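Protoporphyrinogen oxidase (Exiguobacterium sibiricum, PDB 3LOV) probably catalyses the FAD-dependent oxidation of coproporphyrinogen III to coproporphyrin III by molecular oxygen, a step in coproporphyrin-dependent heme b biosynthesis. Local coordinates at residues A[305-310]-A[406-412]; A[340-346]-A[359-365]. Numbering follows the deposited sequence.

Contact 1: residues A[305-310]-A[406-412]. With FAD (flavin-adenine dinucleotide), chain B.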
ATOM      1  N   LEU A 305      -4.634  12.712  10.359  1.00 20.43           N
ATOM      2  CA  LEU A 305      -4.055  11.710   9.473  1.00 20.13           C
ATOM      3  C   LEU A 305      -4.509  11.986   8.054  1.00 18.72           C
ATOM      4  O   LEU A 305      -5.653  11.736   7.694  1.00 18.63           O
ATOM      5  CB  LEU A 305      -4.439  10.298   9.939  1.00 21.62           C
ATOM      6  CG  LEU A 305      -3.795   9.103   9.251  1.00 19.88           C
ATOM      7  CD1 LEU A 305      -2.295   9.078   9.486  1.00 17.49           C
ATOM      8  CD2 LEU A 305      -4.459   7.805   9.708  1.00 15.33           C
ATOM      9  N   THR A 306      -3.599  12.485   7.230  1.00 19.04           N
ATOM     10  CA  THR A 306      -3.937  12.913   5.897  1.00 20.84           C
ATOM     11  C   THR A 306      -3.807  11.812   4.880  1.00 21.81           C
ATOM     12  O   THR A 306      -3.134  10.796   5.115  1.00 24.79           O
ATOM     13  CB  THR A 306      -3.022  14.064   5.397  1.00 21.67           C
ATOM     14  OG1 THR A 306      -1.677  13.569   5.260  1.00 24.46           O
ATOM     15  CG2 THR A 306      -3.057  15.309   6.355  1.00 23.22           C
ATOM     16  N   THR A 307      -4.414  12.052   3.714  1.00 20.56           N
ATOM     17  CA  THR A 307      -4.367  11.118   2.623  1.00 20.60           C
ATOM     18  C   THR A 307      -4.208  11.857   1.304  1.00 22.30           C
ATOM     19  O   THR A 307      -4.334  13.095   1.242  1.00 19.62           O
ATOM     20  CB  THR A 307      -5.681  10.290   2.548  1.00 22.38           C
ATOM     21  OG1 THR A 307      -6.776  11.180   2.357  1.00 22.25           O
ATOM     22  CG2 THR A 307      -5.897   9.389   3.812  1.00 20.37           C
ATOM     23  N   HIS A 308      -3.941  11.086   0.253  1.00 18.20           N
ATOM     24  CA  HIS A 308      -4.087  11.560  -1.130  1.00 19.11           C
ATOM     25  C   HIS A 308      -4.797  10.490  -1.961  1.00 20.69           C
ATOM     26  O   HIS A 308      -4.876   9.313  -1.553  1.00 21.96           O
ATOM     27  CB  HIS A 308      -2.711  11.948  -1.715  1.00 17.99           C
ATOM     28  CG  HIS A 308      -1.826  10.783  -2.017  1.00 23.72           C
ATOM     29  ND1 HIS A 308      -0.985  10.218  -1.080  1.00 22.99           N
ATOM     30  CD2 HIS A 308      -1.654  10.071  -3.157  1.00 21.79           C
ATOM     31  CE1 HIS A 308      -0.340   9.204  -1.626  1.00 29.39           C
ATOM     32  NE2 HIS A 308      -0.723   9.093  -2.886  1.00 21.59           N
ATOM     33  N   SER A 309      -5.316  10.896  -3.121  1.00 22.03           N
ATOM     34  CA  SER A 309      -5.996  10.001  -4.058  1.00 19.95           C
ATOM     35  C   SER A 309      -5.089   9.582  -5.190  1.00 21.07           C
ATOM     36  O   SER A 309      -4.233  10.333  -5.612  1.00 19.33           O
ATOM     37  CB  SER A 309      -7.238  10.677  -4.674  1.00 21.31           C
ATOM     38  OG  SER A 309      -8.150  11.005  -3.648  1.00 20.77           O
ATOM     39  N   THR A 310      -5.341   8.385  -5.701  1.00 19.70           N
ATOM     40  CA  THR A 310      -4.572   7.801  -6.775  1.00 19.45           C
ATOM     41  C   THR A 310      -5.538   7.307  -7.848  1.00 20.51           C
ATOM     42  O   THR A 310      -6.599   6.771  -7.521  1.00 20.78           O
ATOM     43  CB  THR A 310      -3.717   6.576  -6.279  1.00 21.46           C
ATOM     44  OG1 THR A 310      -2.900   6.955  -5.158  1.00 21.25           O
ATOM     45  CG2 THR A 310      -2.813   6.025  -7.418  1.00 20.49           C
ATOM     46  N   LEU A 406      -8.872   5.504  -6.638  1.00 24.03           N
ATOM     47  CA  LEU A 406      -8.822   5.118  -5.243  1.00 23.90           C
ATOM     48  C   LEU A 406      -8.779   6.393  -4.414  1.00 24.79           C
ATOM     49  O   LEU A 406      -7.680   6.928  -4.120  1.00 21.51           O
ATOM     50  CB  LEU A 406      -7.617   4.231  -5.021  1.00 23.99           C
ATOM     51  CG  LEU A 406      -7.672   2.968  -5.907  1.00 29.73           C
ATOM     52  CD1 LEU A 406      -6.841   3.096  -7.236  1.00 27.01           C
ATOM     53  CD2 LEU A 406      -7.204   1.821  -5.101  1.00 28.29           C
HETATM   54  N   MSE A 407      -9.981   6.914  -4.119  1.00 21.97           N
HETATM   55  CA  MSE A 407     -10.133   8.182  -3.407  1.00 23.09           C
HETATM   56  C   MSE A 407      -9.619   8.076  -1.947  1.00 22.19           C
HETATM   57  O   MSE A 407      -9.942   7.118  -1.240  1.00 20.62           O
HETATM   58  CB  MSE A 407     -11.606   8.654  -3.388  1.00 27.95           C
HETATM   59  CG  MSE A 407     -12.248   8.963  -4.756  1.00 29.15           C
HETATM   60 SE   MSE A 407     -11.092   9.839  -6.050  0.75 38.17          SE
HETATM   61  CE  MSE A 407     -10.752  11.557  -5.227  1.00 40.18           C
ATOM     62  N   ASP A 408      -8.837   9.078  -1.506  1.00 20.17           N
ATOM     63  CA  ASP A 408      -8.313   9.137  -0.129  1.00 21.93           C
ATOM     64  C   ASP A 408      -7.739   7.800   0.335  1.00 24.93           C
ATOM     65  O   ASP A 408      -7.953   7.400   1.480  1.00 29.10           O
ATOM     66  CB  ASP A 408      -9.403   9.576   0.865  1.00 22.75           C
ATOM     67  CG  ASP A 408     -10.237  10.744   0.335  1.00 23.61           C
ATOM     68  OD1 ASP A 408      -9.678  11.630  -0.373  1.00 29.94           O
ATOM     69  OD2 ASP A 408     -11.461  10.751   0.569  1.00 45.28           O
ATOM     70  N   GLY A 409      -6.986   7.151  -0.544  1.00 24.71           N
ATOM     71  CA  GLY A 409      -6.594   5.741  -0.361  1.00 29.63           C
ATOM     72  C   GLY A 409      -5.327   5.536   0.447  1.00 29.57           C
ATOM     73  O   GLY A 409      -5.158   4.493   1.078  1.00 33.53           O
ATOM     74  N   LEU A 410      -4.423   6.510   0.411  1.00 24.10           N
ATOM     75  CA  LEU A 410      -3.145   6.355   1.049  1.00 22.20           C
ATOM     76  C   LEU A 410      -2.931   7.317   2.205  1.00 22.13           C
ATOM     77  O   LEU A 410      -2.764   8.500   2.006  1.00 22.58           O
ATOM     78  CB  LEU A 410      -2.022   6.448   0.008  1.00 23.69           C
ATOM     79  CG  LEU A 410      -1.996   5.262  -0.978  1.00 31.37           C
ATOM     80  CD1 LEU A 410      -1.120   5.544  -2.219  1.00 29.47           C
ATOM     81  CD2 LEU A 410      -1.616   3.939  -0.280  1.00 26.36           C
ATOM     82  N   PRO A 411      -2.905   6.801   3.425  1.00 22.12           N
ATOM     83  CA  PRO A 411      -2.518   7.654   4.560  1.00 22.43           C
ATOM     84  C   PRO A 411      -1.032   7.868   4.662  1.00 22.92           C
ATOM     85  O   PRO A 411      -0.260   6.969   4.351  1.00 21.10           O
ATOM     86  CB  PRO A 411      -2.955   6.857   5.792  1.00 22.52           C
ATOM     87  CG  PRO A 411      -3.883   5.839   5.305  1.00 28.12           C
ATOM     88  CD  PRO A 411      -3.433   5.516   3.884  1.00 23.24           C
ATOM     89  N   ALA A 412      -0.672   9.047   5.155  1.00 22.30           N
ATOM     90  CA  ALA A 412       0.688   9.453   5.380  1.00 20.99           C
ATOM     91  C   ALA A 412       1.015   9.207   6.844  1.00 21.33           C
ATOM     92  O   ALA A 412       0.658  10.036   7.744  1.00 20.48           O
ATOM     93  CB  ALA A 412       0.836  10.966   5.028  1.00 19.44           C
TER
HETATM   94  PA  FAD B 500     -10.753  -0.614   1.812  1.00 17.82           P
HETATM   95  O1A FAD B 500     -10.251  -1.526   0.744  1.00 18.79           O
HETATM   96  O2A FAD B 500     -10.760   0.847   1.558  1.00 15.01           O
HETATM   97  O5B FAD B 500     -12.227  -1.068   2.203  1.00 20.72           O
HETATM   98  C5B FAD B 500     -13.102  -0.258   2.945  1.00 16.19           C
HETATM   99  C4B FAD B 500     -14.518  -0.818   2.764  1.00 16.20           C
HETATM  100  O4B FAD B 500     -15.433  -0.173   3.653  1.00 15.61           O
HETATM  101  C3B FAD B 500     -14.996  -0.625   1.340  1.00 16.44           C
HETATM  102  O3B FAD B 500     -15.580  -1.804   0.817  1.00 14.25           O
HETATM  103  C2B FAD B 500     -15.992   0.505   1.516  1.00 17.01           C
HETATM  104  O2B FAD B 500     -17.029   0.468   0.600  1.00 15.72           O
HETATM  105  C1B FAD B 500     -16.537   0.257   2.907  1.00 17.25           C
HETATM  106  N9A FAD B 500     -17.145   1.420   3.571  1.00 17.90           N
HETATM  107  C8A FAD B 500     -16.837   2.762   3.535  1.00 21.99           C
HETATM  108  N7A FAD B 500     -17.695   3.456   4.326  1.00 16.36           N
HETATM  109  C5A FAD B 500     -18.566   2.554   4.873  1.00 19.04           C
HETATM  110  C6A FAD B 500     -19.635   2.659   5.765  1.00 21.65           C
HETATM  111  N6A FAD B 500     -19.979   3.829   6.296  1.00 16.43           N
HETATM  112  N1A FAD B 500     -20.338   1.522   6.132  1.00 16.90           N
HETATM  113  C2A FAD B 500     -19.963   0.288   5.659  1.00 18.13           C
HETATM  114  N3A FAD B 500     -18.886   0.182   4.798  1.00 17.02           N
HETATM  115  C4A FAD B 500     -18.225   1.289   4.402  1.00 20.86           C
HETATM  116  N1  FAD B 500      -1.163  -2.922  -0.729  1.00 22.22           N
HETATM  117  C2  FAD B 500      -0.333  -3.962  -1.046  1.00 22.51           C
HETATM  118  O2  FAD B 500      -0.056  -4.827  -0.204  1.00 15.26           O
HETATM  119  N3  FAD B 500       0.218  -4.031  -2.300  1.00 19.80           N
HETATM  120  C4  FAD B 500      -0.014  -3.093  -3.239  1.00 23.54           C
HETATM  121  O4  FAD B 500       0.482  -3.235  -4.342  1.00 24.44           O
HETATM  122  C4X FAD B 500      -0.819  -2.015  -2.940  1.00 22.14           C
HETATM  123  N5  FAD B 500      -1.100  -1.072  -3.916  1.00 18.13           N
HETATM  124  C5X FAD B 500      -1.937  -0.003  -3.588  1.00 26.05           C
HETATM  125  C6  FAD B 500      -2.206   0.983  -4.544  1.00 25.58           C
HETATM  126  C7  FAD B 500      -3.045   2.065  -4.227  1.00 27.01           C
HETATM  127  C7M FAD B 500      -3.336   3.115  -5.259  1.00 27.99           C
HETATM  128  C8  FAD B 500      -3.652   2.147  -2.961  1.00 23.91           C
HETATM  129  C8M FAD B 500      -4.554   3.304  -2.571  1.00 23.18           C
HETATM  130  C9  FAD B 500      -3.405   1.164  -2.007  1.00 18.94           C
HETATM  131  C9A FAD B 500      -2.543   0.083  -2.303  1.00 17.41           C
HETATM  132  N10 FAD B 500      -2.291  -0.907  -1.345  1.00 16.08           N
HETATM  133  C10 FAD B 500      -1.417  -1.951  -1.672  1.00 21.87           C
HETATM  134  C1' FAD B 500      -2.872  -0.882   0.048  1.00 17.38           C
HETATM  135  C2' FAD B 500      -4.140  -1.772   0.071  1.00 19.51           C
HETATM  136  O2' FAD B 500      -5.073  -1.226  -0.785  1.00 20.77           O
HETATM  137  C3' FAD B 500      -4.768  -1.896   1.466  1.00 16.92           C
HETATM  138  O3' FAD B 500      -3.907  -2.755   2.202  1.00 30.23           O
HETATM  139  C4' FAD B 500      -6.184  -2.524   1.515  1.00 19.29           C
HETATM  140  O4' FAD B 500      -6.952  -2.423   0.331  1.00 26.01           O
HETATM  141  C5' FAD B 500      -7.040  -1.877   2.588  1.00 22.86           C
HETATM  142  O5' FAD B 500      -8.251  -2.581   2.691  1.00 20.38           O
HETATM  143  P   FAD B 500      -9.298  -2.143   3.788  1.00 14.00           P
HETATM  144  O1P FAD B 500      -8.641  -1.724   5.077  1.00 15.72           O
HETATM  145  O2P FAD B 500     -10.449  -3.110   3.932  1.00 17.71           O
HETATM  146  O3P FAD B 500      -9.931  -0.761   3.184  1.00 13.66           O
HETATM  147  O   HOH W   1      -0.801  12.210   8.156  1.00 14.97           O
HETATM  148  O   HOH W   2      -7.270  12.304   0.128  1.00 29.40           O
HETATM  149  O   HOH W   3      -0.734  10.381   1.572  1.00 15.64           O
HETATM  150  O   HOH W   4      -4.666   6.792  -2.718  1.00 29.63           O
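Leu410 lies between the imidazole of His308 and the flavin: its CB is 3.6 Å from His308 CE1, at an oblique approach to the ring, while its CG is 3.6 Å from FAD C8M. Thr310 adds to this lining of the FAD pocket, its CB 3.6 Å from C7M, so the two strands together meet the dimethyl edge of the isoalloxazine. At Gly409 an ideal CB would fall 2.7 Å from C8M, a clash that accounts for glycine here. Gly409 and Leu410 both face His308, forming a classic beta bulge; the amides Gly409 N (3.2 Å) and Leu410 N (3.5 Å) each make a weak hydrogen bond to His308 O. Regular antiparallel pairing is clearest at Thr310 and Leu406, where Leu406 N donates to Thr310 O at 2.7 Å and Thr310 N to Leu406 O at 3.2 Å. Between these sites the chain turns a corner at Met407 (selenomethionine) and Asp408, and Ser309 OG accepts Asp408 N at 3.0 Å. Beyond the bulge, Ala412 N donates to Thr306 O at 3.0 Å. In the mixed sheet, strand 400-411 is outermost within the chain and strand 307-318 separates it from strand 357-364; helix 300-303 precedes the inner strand, and helix 417-431 follows the outer one.

Contact 2: residues A[340-346]-A[359-365]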
ATOM      1  N   ILE A 340       2.212  11.448 -14.561  1.00 25.84           N
ATOM      2  CA  ILE A 340       2.362  10.126 -13.968  1.00 26.33           C
ATOM      3  C   ILE A 340       3.504  10.019 -12.943  1.00 27.20           C
ATOM      4  O   ILE A 340       4.587  10.570 -13.140  1.00 26.45           O
ATOM      5  CB  ILE A 340       2.464   9.001 -15.024  1.00 28.27           C
ATOM      6  CG1 ILE A 340       3.762   9.040 -15.835  1.00 28.18           C
ATOM      7  CG2 ILE A 340       1.300   9.070 -15.966  1.00 30.34           C
ATOM      8  CD1 ILE A 340       3.783   7.945 -16.976  1.00 26.10           C
ATOM      9  N   THR A 341       3.253   9.300 -11.847  1.00 23.41           N
ATOM     10  CA  THR A 341       4.264   9.089 -10.818  1.00 21.28           C
ATOM     11  C   THR A 341       5.030   7.779 -11.013  1.00 23.08           C
ATOM     12  O   THR A 341       6.121   7.601 -10.449  1.00 25.07           O
ATOM     13  CB  THR A 341       3.609   9.037  -9.448  1.00 23.25           C
ATOM     14  OG1 THR A 341       2.888   7.813  -9.342  1.00 23.32           O
ATOM     15  CG2 THR A 341       2.598  10.262  -9.254  1.00 14.82           C
ATOM     16  N   ALA A 342       4.452   6.856 -11.781  1.00 22.52           N
ATOM     17  CA  ALA A 342       5.075   5.556 -12.072  1.00 23.17           C
ATOM     18  C   ALA A 342       4.314   4.916 -13.204  1.00 22.76           C
ATOM     19  O   ALA A 342       3.192   5.320 -13.494  1.00 25.42           O
ATOM     20  CB  ALA A 342       5.075   4.618 -10.825  1.00 21.22           C
ATOM     21  N   CYS A 343       4.941   3.963 -13.877  1.00 22.53           N
ATOM     22  CA  CYS A 343       4.288   3.148 -14.902  1.00 23.34           C
ATOM     23  C   CYS A 343       4.888   1.754 -14.902  1.00 27.98           C
ATOM     24  O   CYS A 343       6.099   1.602 -14.715  1.00 28.32           O
ATOM     25  CB  CYS A 343       4.460   3.720 -16.288  1.00 23.28           C
ATOM     26  SG  CYS A 343       3.515   2.822 -17.570  1.00 29.30           S
ATOM     27  N   THR A 344       4.043   0.746 -15.105  1.00 28.57           N
ATOM     28  CA  THR A 344       4.507  -0.638 -15.132  1.00 30.18           C
ATOM     29  C   THR A 344       4.117  -1.285 -16.450  1.00 27.72           C
ATOM     30  O   THR A 344       3.018  -1.037 -16.963  1.00 23.93           O
ATOM     31  CB  THR A 344       3.862  -1.458 -14.022  1.00 30.72           C
ATOM     32  OG1 THR A 344       4.147  -0.853 -12.763  1.00 33.57           O
ATOM     33  CG2 THR A 344       4.364  -2.895 -14.052  1.00 31.49           C
ATOM     34  N   ALA A 345       5.044  -2.084 -16.985  1.00 26.61           N
ATOM     35  CA  ALA A 345       4.781  -2.947 -18.115  1.00 27.05           C
ATOM     36  C   ALA A 345       4.241  -4.228 -17.515  1.00 26.26           C
ATOM     37  O   ALA A 345       4.995  -5.157 -17.237  1.00 23.16           O
ATOM     38  CB  ALA A 345       6.068  -3.210 -18.922  1.00 26.50           C
ATOM     39  N   ILE A 346       2.933  -4.225 -17.266  1.00 25.73           N
ATOM     40  CA  ILE A 346       2.227  -5.320 -16.620  1.00 26.88           C
ATOM     41  C   ILE A 346       2.566  -6.676 -17.242  1.00 28.18           C
ATOM     42  O   ILE A 346       2.782  -7.672 -16.537  1.00 24.15           O
ATOM     43  CB  ILE A 346       0.693  -5.135 -16.776  1.00 28.57           C
ATOM     44  CG1 ILE A 346       0.133  -4.038 -15.858  1.00 34.29           C
ATOM     45  CG2 ILE A 346      -0.035  -6.454 -16.513  1.00 25.27           C
ATOM     46  CD1 ILE A 346       0.815  -3.864 -14.534  1.00 30.80           C
ATOM     47  N   VAL A 359       0.829  -4.291 -22.130  1.00 30.60           N
ATOM     48  CA  VAL A 359      -0.063  -3.567 -21.232  1.00 28.72           C
ATOM     49  C   VAL A 359       0.731  -2.682 -20.300  1.00 26.30           C
ATOM     50  O   VAL A 359       1.622  -3.171 -19.583  1.00 22.96           O
ATOM     51  CB  VAL A 359      -0.910  -4.532 -20.433  1.00 27.81           C
ATOM     52  CG1 VAL A 359      -1.897  -3.765 -19.537  1.00 24.99           C
ATOM     53  CG2 VAL A 359      -1.637  -5.514 -21.401  1.00 27.93           C
ATOM     54  N   LEU A 360       0.393  -1.390 -20.316  1.00 25.04           N
ATOM     55  CA  LEU A 360       1.034  -0.397 -19.461  1.00 24.29           C
ATOM     56  C   LEU A 360       0.031   0.045 -18.373  1.00 24.46           C
ATOM     57  O   LEU A 360      -1.135   0.300 -18.654  1.00 27.08           O
ATOM     58  CB  LEU A 360       1.566   0.802 -20.279  1.00 23.82           C
ATOM     59  CG  LEU A 360       2.640   0.573 -21.381  1.00 26.40           C
ATOM     60  CD1 LEU A 360       3.035   1.890 -22.084  1.00 21.42           C
ATOM     61  CD2 LEU A 360       3.905  -0.092 -20.828  1.00 18.77           C
ATOM     62  N   ARG A 361       0.473   0.092 -17.122  1.00 22.14           N
ATOM     63  CA  ARG A 361      -0.365   0.628 -16.015  1.00 22.91           C
ATOM     64  C   ARG A 361       0.353   1.832 -15.403  1.00 21.99           C
ATOM     65  O   ARG A 361       1.409   1.672 -14.808  1.00 23.84           O
ATOM     66  CB  ARG A 361      -0.696  -0.412 -14.916  1.00 20.42           C
ATOM     67  CG  ARG A 361      -1.757   0.131 -13.894  1.00 22.87           C
ATOM     68  CD  ARG A 361      -2.423  -0.893 -12.974  1.00 18.31           C
ATOM     69  NE  ARG A 361      -1.582  -1.277 -11.855  1.00 23.82           N
ATOM     70  CZ  ARG A 361      -2.020  -1.611 -10.629  1.00 27.10           C
ATOM     71  NH1 ARG A 361      -3.317  -1.636 -10.321  1.00 23.97           N
ATOM     72  NH2 ARG A 361      -1.142  -1.917  -9.696  1.00 26.24           N
ATOM     73  N   ALA A 362      -0.189   3.025 -15.629  1.00 21.97           N
ATOM     74  CA  ALA A 362       0.346   4.256 -15.053  1.00 22.88           C
ATOM     75  C   ALA A 362      -0.418   4.615 -13.769  1.00 23.49           C
ATOM     76  O   ALA A 362      -1.599   4.343 -13.636  1.00 23.46           O
ATOM     77  CB  ALA A 362       0.318   5.407 -16.067  1.00 18.77           C
ATOM     78  N   PHE A 363       0.301   5.182 -12.806  1.00 25.15           N
ATOM     79  CA  PHE A 363      -0.286   5.718 -11.583  1.00 22.76           C
ATOM     80  C   PHE A 363      -0.231   7.244 -11.628  1.00 23.66           C
ATOM     81  O   PHE A 363       0.743   7.832 -12.150  1.00 22.06           O
ATOM     82  CB  PHE A 363       0.496   5.237 -10.365  1.00 22.61           C
ATOM     83  CG  PHE A 363       0.371   3.760 -10.109  1.00 22.11           C
ATOM     84  CD1 PHE A 363       1.048   2.846 -10.890  1.00 31.04           C
ATOM     85  CD2 PHE A 363      -0.396   3.291  -9.057  1.00 31.61           C
ATOM     86  CE1 PHE A 363       0.946   1.477 -10.637  1.00 36.54           C
ATOM     87  CE2 PHE A 363      -0.503   1.904  -8.800  1.00 30.57           C
ATOM     88  CZ  PHE A 363       0.164   1.021  -9.574  1.00 29.44           C
ATOM     89  N   VAL A 364      -1.272   7.878 -11.092  1.00 19.78           N
ATOM     90  CA  VAL A 364      -1.376   9.351 -11.005  1.00 20.79           C
ATOM     91  C   VAL A 364      -1.852   9.709  -9.598  1.00 21.92           C
ATOM     92  O   VAL A 364      -2.793   9.088  -9.092  1.00 23.71           O
ATOM     93  CB  VAL A 364      -2.398   9.939 -12.039  1.00 19.09           C
ATOM     94  CG1 VAL A 364      -2.661  11.431 -11.745  1.00 25.64           C
ATOM     95  CG2 VAL A 364      -1.901   9.775 -13.497  1.00 17.54           C
ATOM     96  N   GLY A 365      -1.210  10.699  -8.971  1.00 20.87           N
ATOM     97  CA  GLY A 365      -1.597  11.169  -7.660  1.00 22.53           C
ATOM     98  C   GLY A 365      -0.445  11.151  -6.673  1.00 23.09           C
ATOM     99  O   GLY A 365       0.222  10.137  -6.530  1.00 20.71           O
TER
HETATM  100  O   HOH W   5       0.577   7.897  -7.764  1.00 23.55           O
HETATM  101  O   HOH W   6       1.506  -2.091 -11.557  1.00 20.91           O
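Phe363, Ile346 and Arg361 bury 74, 68 and 58 Å² in this antiparallel strand pair of the mixed sheet, whose connection includes the short helix 346-349. The strand axes run at 163° and approach to 4.5 Å. Phe363 is fixed through its backbone, with Thr341 N donating to Phe363 O at 2.9 Å and Phe363 N to Ala342 O at 3.0 Å; its ring turns an edge to Thr344 OG1. Arg361 is locked by two 2.8 Å bonds, Thr344 N to Arg361 O and Arg361 N to Thr344 O, while its guanidinium reaches Gly58 O through NH1. Ile346 closes the far end, at the start of the helix: its CB packs 4.0 Å from Val359 CG1. On the face carrying Cys343 and Leu360, Ala362 also touches Val384 of helix 377-392. A water accepts from Arg361 NE at 3.2 Å and is hydrogen-bonded to Thr344 OG1, also at 3.2 Å.

Contact 2 is nested along the chain inside the loop closed by contact 1, and both belong to one mixed sheet, in which strands 307-318 and 357-364 are neighbours. Their centres are about 18 Å apart, yet they touch: Thr310 CG2 lies 3.5 Å from Val364 O and 4.0 Å from Phe363 CD2, and His308 CD2 is 3.9 Å from Gly365 O. Both also approach the cofactor. Residues 305-310 and 406-412 contact the flavin directly, whereas in 359-365 the Phe363 side chain stays about 5 Å from FAD at its nearest atoms, and that of Arg361 comes about 4 Å from the side chain of Asp60, an FAD-binding residue.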